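PDB 6K2H: NreA from Staphylococcus aureus subsp. aureus, which probably senses nitrate through its GAF domain and takes part in signalling. Local coordinates for residues A[14-19]-A[28-33]; A[68-73]-A[107-112]. The protein carries 1 engineered substitution. One frame throughout, in Å; residues are numbered along the deposited sequence.

Overall arrangement
Both contacts lie inside one GAF domain and run in series along the chain. Helix 10-23 comes first. A short turn of the chain leads into strand 27-33, and interaction 1 closes this loop by laying the strand back against the helix. The chain then passes through strand 42-48 to helix 65-73. Interaction 2 joins that helix to strand 104-112, closing a longer loop that contains strand 77-79 and several short helices. The loops neither nest nor cross. Their strands belong to one antiparallel sheet, separated by strand 115-124. The contact centres are about 14 Å apart, and packing of Tyr-33 on Met-71 and of Ile-30 on Leu-110 links them.

Interaction 1 of 2, residues A[14-19]-A[28-33]; sequences ETLDKI and AAIAFY
Leu-16 is the one side chain of helix segment 14-19 that packs on strand segment 28-33. Its two methyls divide the work. CD1 sits 3.6 Å from CB of Ala-28 and also meets the end of Ile-30, with 3.9 Å between the two CD1 atoms. CD2 rests over the backbone, 4.0 Å from CA of Ala-29. The leucine extends CG opposite its own backbone N (chi1 -177°), which carries both methyls to the strand. Leu-16 and Ile-30 pass alongside one another, pointing contrary ways. This part is tight and buried, and Leu-120 of strand 115-124 touches both residues.

Glu-14 and Lys-18 lie on the looser, solvent side. Asp-17 points away from the strand at its base, but its OD1 is hydrogen-bonded to OG of Ser-48. The segment axes approach to 8.8 Å and cross at 142°, an oblique, roughly antiparallel course. Small Ala-28 lets the leucine methyl come near the strand. The side-chain contacts are all carbon to carbon. Across these segments the helix meets the GAF sheet through the methyls of Leu-16, while Asp-17 adds a polar tie to strand 42-48.

Interaction 2 of 2, residues A[68-73]-A[107-112]; sequences GTVMKT and AVPLWY
Val-70 makes the apolar contacts between helix segment 68-73 and strand segment 107-112. Its CG1 lies over the start of Pro-109, 3.5 Å from the ring N and 3.7 Å from CB. CG2 reaches back along the strand to Ala-107, 4.1 Å from its CB. With CG1 turned opposite the backbone N (chi1 171°), the two branches straddle neighbouring parts of the strand. Pro-109 offers CG1 its N and CA as well as its ring carbons CB and CD.

The polar bonds belong to the helix end, not to the helix-strand contact. Thr-69 O accepts two bonds from Thr-73. Thr-73 N donates to Thr-69 O at 2.9 Å. Thr-73 OG1, also 2.9 Å from Thr-69 O, approaches from above the carbonyl plane, 37° out of it. OG1 is also hydrogen-bonded to N of Lys-75, just past the helix.

The contact packs helix 65-73 on strand 104-112 of the antiparallel GAF sheet. The segment axes cross at 47° and come within 8.1 Å. Around this crossing, Met-77 of strand 77-79 touches Val-70, Asn-136 of helix 136-140 touches Pro-109, and Val-119 of strand 115-124 meets Met-71.

Interaction 1 of 2, residues A[14-19]-A[28-33]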
loop_
_atom_site.group_PDB
_atom_site.type_symbol
_atom_site.label_atom_id
_atom_site.label_comp_id
_atom_site.label_asym_id
_atom_site.label_seq_id
_atom_site.Cartn_x
_atom_site.Cartn_y
_atom_site.Cartn_z
ATOM N N GLU A 14 7.465 12.779 -4.618
ATOM C CA GLU A 14 7.037 14.043 -3.997
ATOM C C GLU A 14 5.533 14.089 -3.830
ATOM O O GLU A 14 5.023 14.622 -2.814
ATOM C CB GLU A 14 7.447 15.255 -4.860
ATOM C CG GLU A 14 8.927 15.572 -4.895
ATOM C CD GLU A 14 9.304 16.575 -6.009
ATOM O OE1 GLU A 14 8.471 16.892 -6.911
ATOM O OE2 GLU A 14 10.462 17.015 -6.000
ATOM N N THR A 15 4.824 13.629 -4.837
ATOM C CA THR A 15 3.381 13.560 -4.766
ATOM C C THR A 15 2.989 12.610 -3.636
ATOM O O THR A 15 2.091 12.904 -2.855
ATOM C CB THR A 15 2.767 13.065 -6.056
ATOM O OG1 THR A 15 3.150 13.954 -7.113
ATOM C CG2 THR A 15 1.283 13.039 -5.953
ATOM N N LEU A 16 3.695 11.480 -3.535
ATOM C CA LEU A 16 3.342 10.534 -2.455
ATOM C C LEU A 16 3.565 11.188 -1.127
ATOM O O LEU A 16 2.723 11.076 -0.247
ATOM C CB LEU A 16 4.092 9.171 -2.584
ATOM C CG LEU A 16 3.716 8.098 -1.544
ATOM C CD1 LEU A 16 2.258 7.629 -1.686
ATOM C CD2 LEU A 16 4.672 6.919 -1.589
ATOM N N ASP A 17 4.656 11.924 -0.950
ATOM C CA ASP A 17 4.913 12.549 0.329
ATOM C C ASP A 17 3.862 13.599 0.687
ATOM O O ASP A 17 3.444 13.705 1.856
ATOM C CB ASP A 17 6.263 13.253 0.345
ATOM C CG ASP A 17 7.449 12.295 0.343
ATOM O OD1 ASP A 17 7.405 11.176 0.861
ATOM O OD2 ASP A 17 8.522 12.749 -0.107
ATOM N N LYS A 18 3.459 14.360 -0.325
ATOM C CA LYS A 18 2.483 15.426 -0.132
ATOM C C LYS A 18 1.159 14.786 0.307
ATOM O O LYS A 18 0.659 15.174 1.363
ATOM C CB LYS A 18 2.284 16.211 -1.421
ATOM C CG LYS A 18 1.346 17.420 -1.320
ATOM C CD LYS A 18 0.665 17.670 -2.663
ATOM C CE LYS A 18 1.375 18.648 -3.587
ATOM N NZ LYS A 18 0.672 19.972 -3.701
ATOM N N ILE A 19 0.627 13.869 -0.515
ATOM C CA ILE A 19 -0.661 13.160 -0.273
ATOM C C ILE A 19 -0.724 12.456 1.085
ATOM O O ILE A 19 -1.731 12.549 1.787
ATOM C CB ILE A 19 -1.008 12.152 -1.387
ATOM C CG1 ILE A 19 -1.248 12.917 -2.703
ATOM C CG2 ILE A 19 -2.342 11.431 -1.125
ATOM C CD1 ILE A 19 -1.562 12.024 -3.884
ATOM N N ALA A 28 2.786 5.939 3.775
ATOM C CA ALA A 28 2.099 5.584 2.484
ATOM C C ALA A 28 3.090 4.851 1.572
ATOM O O ALA A 28 4.306 5.024 1.729
ATOM C CB ALA A 28 1.490 6.838 1.788
ATOM N N ALA A 29 2.602 4.066 0.621
ATOM C CA ALA A 29 3.481 3.314 -0.253
ATOM C C ALA A 29 2.780 3.061 -1.553
ATOM O O ALA A 29 1.525 2.976 -1.583
ATOM C CB ALA A 29 3.906 2.043 0.410
ATOM N N ILE A 30 3.558 2.973 -2.629
ATOM C CA ILE A 30 2.980 2.555 -3.929
ATOM C C ILE A 30 3.679 1.291 -4.411
ATOM O O ILE A 30 4.892 1.257 -4.490
ATOM C CB ILE A 30 3.161 3.675 -4.971
ATOM C CG1 ILE A 30 2.290 4.893 -4.616
ATOM C CG2 ILE A 30 2.757 3.156 -6.373
ATOM C CD1 ILE A 30 2.650 6.204 -5.323
ATOM N N ALA A 31 2.892 0.290 -4.792
ATOM C CA ALA A 31 3.395 -0.978 -5.327
ATOM C C ALA A 31 3.075 -1.059 -6.831
ATOM O O ALA A 31 2.002 -0.656 -7.276
ATOM C CB ALA A 31 2.778 -2.145 -4.581
ATOM N N PHE A 32 4.008 -1.620 -7.579
ATOM C CA PHE A 32 3.876 -1.784 -9.094
ATOM C C PHE A 32 4.629 -3.062 -9.380
ATOM O O PHE A 32 5.544 -3.456 -8.583
ATOM C CB PHE A 32 4.700 -0.682 -9.882
ATOM C CG PHE A 32 4.298 0.716 -9.652
ATOM C CD1 PHE A 32 5.249 1.682 -9.321
ATOM C CD2 PHE A 32 2.999 1.100 -9.911
ATOM C CE1 PHE A 32 4.890 2.977 -9.219
ATOM C CE2 PHE A 32 2.616 2.407 -9.787
ATOM C CZ PHE A 32 3.578 3.347 -9.446
ATOM N N TYR A 33 4.390 -3.692 -10.562
ATOM C CA TYR A 33 5.296 -4.757 -11.017
ATOM C C TYR A 33 6.768 -4.248 -11.095
ATOM O O TYR A 33 7.006 -3.104 -11.445
ATOM C CB TYR A 33 4.882 -5.328 -12.394
ATOM C CG TYR A 33 3.683 -6.219 -12.247
ATOM C CD1 TYR A 33 3.811 -7.496 -11.724
ATOM C CD2 TYR A 33 2.435 -5.806 -12.646
ATOM C CE1 TYR A 33 2.690 -8.302 -11.562
ATOM C CE2 TYR A 33 1.313 -6.607 -12.447
ATOM C CZ TYR A 33 1.484 -7.871 -11.951
ATOM O OH TYR A 33 0.381 -8.664 -11.795
#

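Interaction 2 of 2, residues A[68-73]-A[107-112]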
loop_
_atom_site.group_PDB
_atom_site.type_symbol
_atom_site.label_atom_id
_atom_site.label_comp_id
_atom_site.label_asym_id
_atom_site.label_seq_id
_atom_site.Cartn_x
_atom_site.Cartn_y
_atom_site.Cartn_z
ATOM N N GLY A 68 -0.647 -7.562 -3.703
ATOM C CA GLY A 68 -1.039 -8.593 -4.668
ATOM C C GLY A 68 -2.501 -8.894 -4.712
ATOM O O GLY A 68 -3.059 -9.194 -5.787
ATOM N N THR A 69 -3.154 -8.824 -3.569
ATOM C CA THR A 69 -4.589 -9.055 -3.528
ATOM C C THR A 69 -5.341 -7.925 -4.226
ATOM O O THR A 69 -6.227 -8.173 -5.017
ATOM C CB THR A 69 -5.060 -9.238 -2.070
ATOM O OG1 THR A 69 -4.298 -10.305 -1.449
ATOM C CG2 THR A 69 -6.506 -9.516 -1.970
ATOM N N VAL A 70 -4.957 -6.697 -3.986
ATOM C CA VAL A 70 -5.673 -5.594 -4.624
ATOM C C VAL A 70 -5.490 -5.658 -6.150
ATOM O O VAL A 70 -6.425 -5.383 -6.871
ATOM C CB VAL A 70 -5.223 -4.258 -4.039
ATOM C CG1 VAL A 70 -5.804 -3.071 -4.834
ATOM C CG2 VAL A 70 -5.647 -4.135 -2.587
ATOM N N MET A 71 -4.277 -5.996 -6.607
ATOM C CA MET A 71 -3.948 -6.033 -8.013
ATOM C C MET A 71 -4.772 -7.088 -8.661
ATOM O O MET A 71 -5.228 -6.906 -9.773
ATOM C CB MET A 71 -2.461 -6.336 -8.246
ATOM C CG MET A 71 -1.616 -5.197 -7.784
ATOM S SD MET A 71 -0.383 -4.481 -8.817
ATOM C CE MET A 71 -1.247 -4.509 -10.370
ATOM N N LYS A 72 -4.966 -8.174 -7.973
ATOM C CA LYS A 72 -5.706 -9.292 -8.512
ATOM C C LYS A 72 -7.179 -9.022 -8.527
ATOM O O LYS A 72 -7.809 -9.259 -9.536
ATOM C CB LYS A 72 -5.453 -10.571 -7.711
ATOM C CG LYS A 72 -6.368 -11.710 -8.174
ATOM C CD LYS A 72 -5.951 -13.074 -7.672
ATOM C CE LYS A 72 -6.915 -14.151 -8.172
ATOM N NZ LYS A 72 -7.233 -15.157 -7.117
ATOM N N THR A 73 -7.738 -8.555 -7.420
ATOM C CA THR A 73 -9.187 -8.347 -7.323
ATOM C C THR A 73 -9.684 -7.056 -7.869
ATOM O O THR A 73 -10.858 -6.942 -8.145
ATOM C CB THR A 73 -9.665 -8.306 -5.851
ATOM O OG1 THR A 73 -9.012 -7.224 -5.159
ATOM C CG2 THR A 73 -9.386 -9.581 -5.179
ATOM N N ALA A 107 -5.728 0.071 1.503
ATOM C CA ALA A 107 -5.002 -0.173 0.255
ATOM C C ALA A 107 -5.970 -0.062 -0.929
ATOM O O ALA A 107 -7.008 -0.702 -0.945
ATOM C CB ALA A 107 -4.389 -1.486 0.269
ATOM N N VAL A 108 -5.630 0.841 -1.841
ATOM C CA VAL A 108 -6.536 1.120 -2.977
ATOM C C VAL A 108 -5.930 0.841 -4.339
ATOM O O VAL A 108 -4.741 1.099 -4.546
ATOM C CB VAL A 108 -7.016 2.560 -2.912
ATOM C CG1 VAL A 108 -7.771 2.843 -1.632
ATOM C CG2 VAL A 108 -5.883 3.571 -3.101
ATOM N N PRO A 109 -6.723 0.311 -5.288
ATOM C CA PRO A 109 -6.176 0.060 -6.626
ATOM C C PRO A 109 -5.920 1.365 -7.345
ATOM O O PRO A 109 -6.685 2.372 -7.187
ATOM C CB PRO A 109 -7.264 -0.731 -7.299
ATOM C CG PRO A 109 -8.522 -0.340 -6.650
ATOM C CD PRO A 109 -8.122 -0.153 -5.187
ATOM N N LEU A 110 -4.854 1.378 -8.123
ATOM C CA LEU A 110 -4.560 2.499 -9.022
ATOM C C LEU A 110 -4.945 2.036 -10.430
ATOM O O LEU A 110 -4.494 0.970 -10.868
ATOM C CB LEU A 110 -3.109 2.873 -8.958
ATOM C CG LEU A 110 -2.726 3.462 -7.586
ATOM C CD1 LEU A 110 -1.266 3.805 -7.655
ATOM C CD2 LEU A 110 -3.491 4.743 -7.260
ATOM N N TRP A 111 -5.888 2.747 -11.035
ATOM C CA TRP A 111 -6.442 2.377 -12.352
ATOM C C TRP A 111 -5.927 3.281 -13.456
ATOM O O TRP A 111 -5.758 4.506 -13.277
ATOM C CB TRP A 111 -7.960 2.518 -12.352
ATOM C CG TRP A 111 -8.701 1.608 -11.431
ATOM C CD1 TRP A 111 -9.103 1.855 -10.130
ATOM C CD2 TRP A 111 -9.100 0.283 -11.720
ATOM N NE1 TRP A 111 -9.733 0.742 -9.627
ATOM C CE2 TRP A 111 -9.775 -0.223 -10.582
ATOM C CE3 TRP A 111 -8.941 -0.542 -12.815
ATOM C CZ2 TRP A 111 -10.278 -1.502 -10.533
ATOM C CZ3 TRP A 111 -9.525 -1.809 -12.801
ATOM C CH2 TRP A 111 -10.178 -2.285 -11.635
ATOM N N TYR A 112 -5.746 2.698 -14.634
ATOM C CA TYR A 112 -5.510 3.468 -15.850
ATOM C C TYR A 112 -6.192 2.744 -17.002
ATOM O O TYR A 112 -5.872 1.591 -17.231
ATOM C CB TYR A 112 -4.032 3.600 -16.095
ATOM C CG TYR A 112 -3.785 4.546 -17.237
ATOM C CD1 TYR A 112 -4.279 5.865 -17.194
ATOM C CD2 TYR A 112 -3.104 4.145 -18.372
ATOM C CE1 TYR A 112 -4.074 6.732 -18.224
ATOM C CE2 TYR A 112 -2.887 5.043 -19.416
ATOM C CZ TYR A 112 -3.378 6.315 -19.343
ATOM O OH TYR A 112 -3.135 7.219 -20.372
#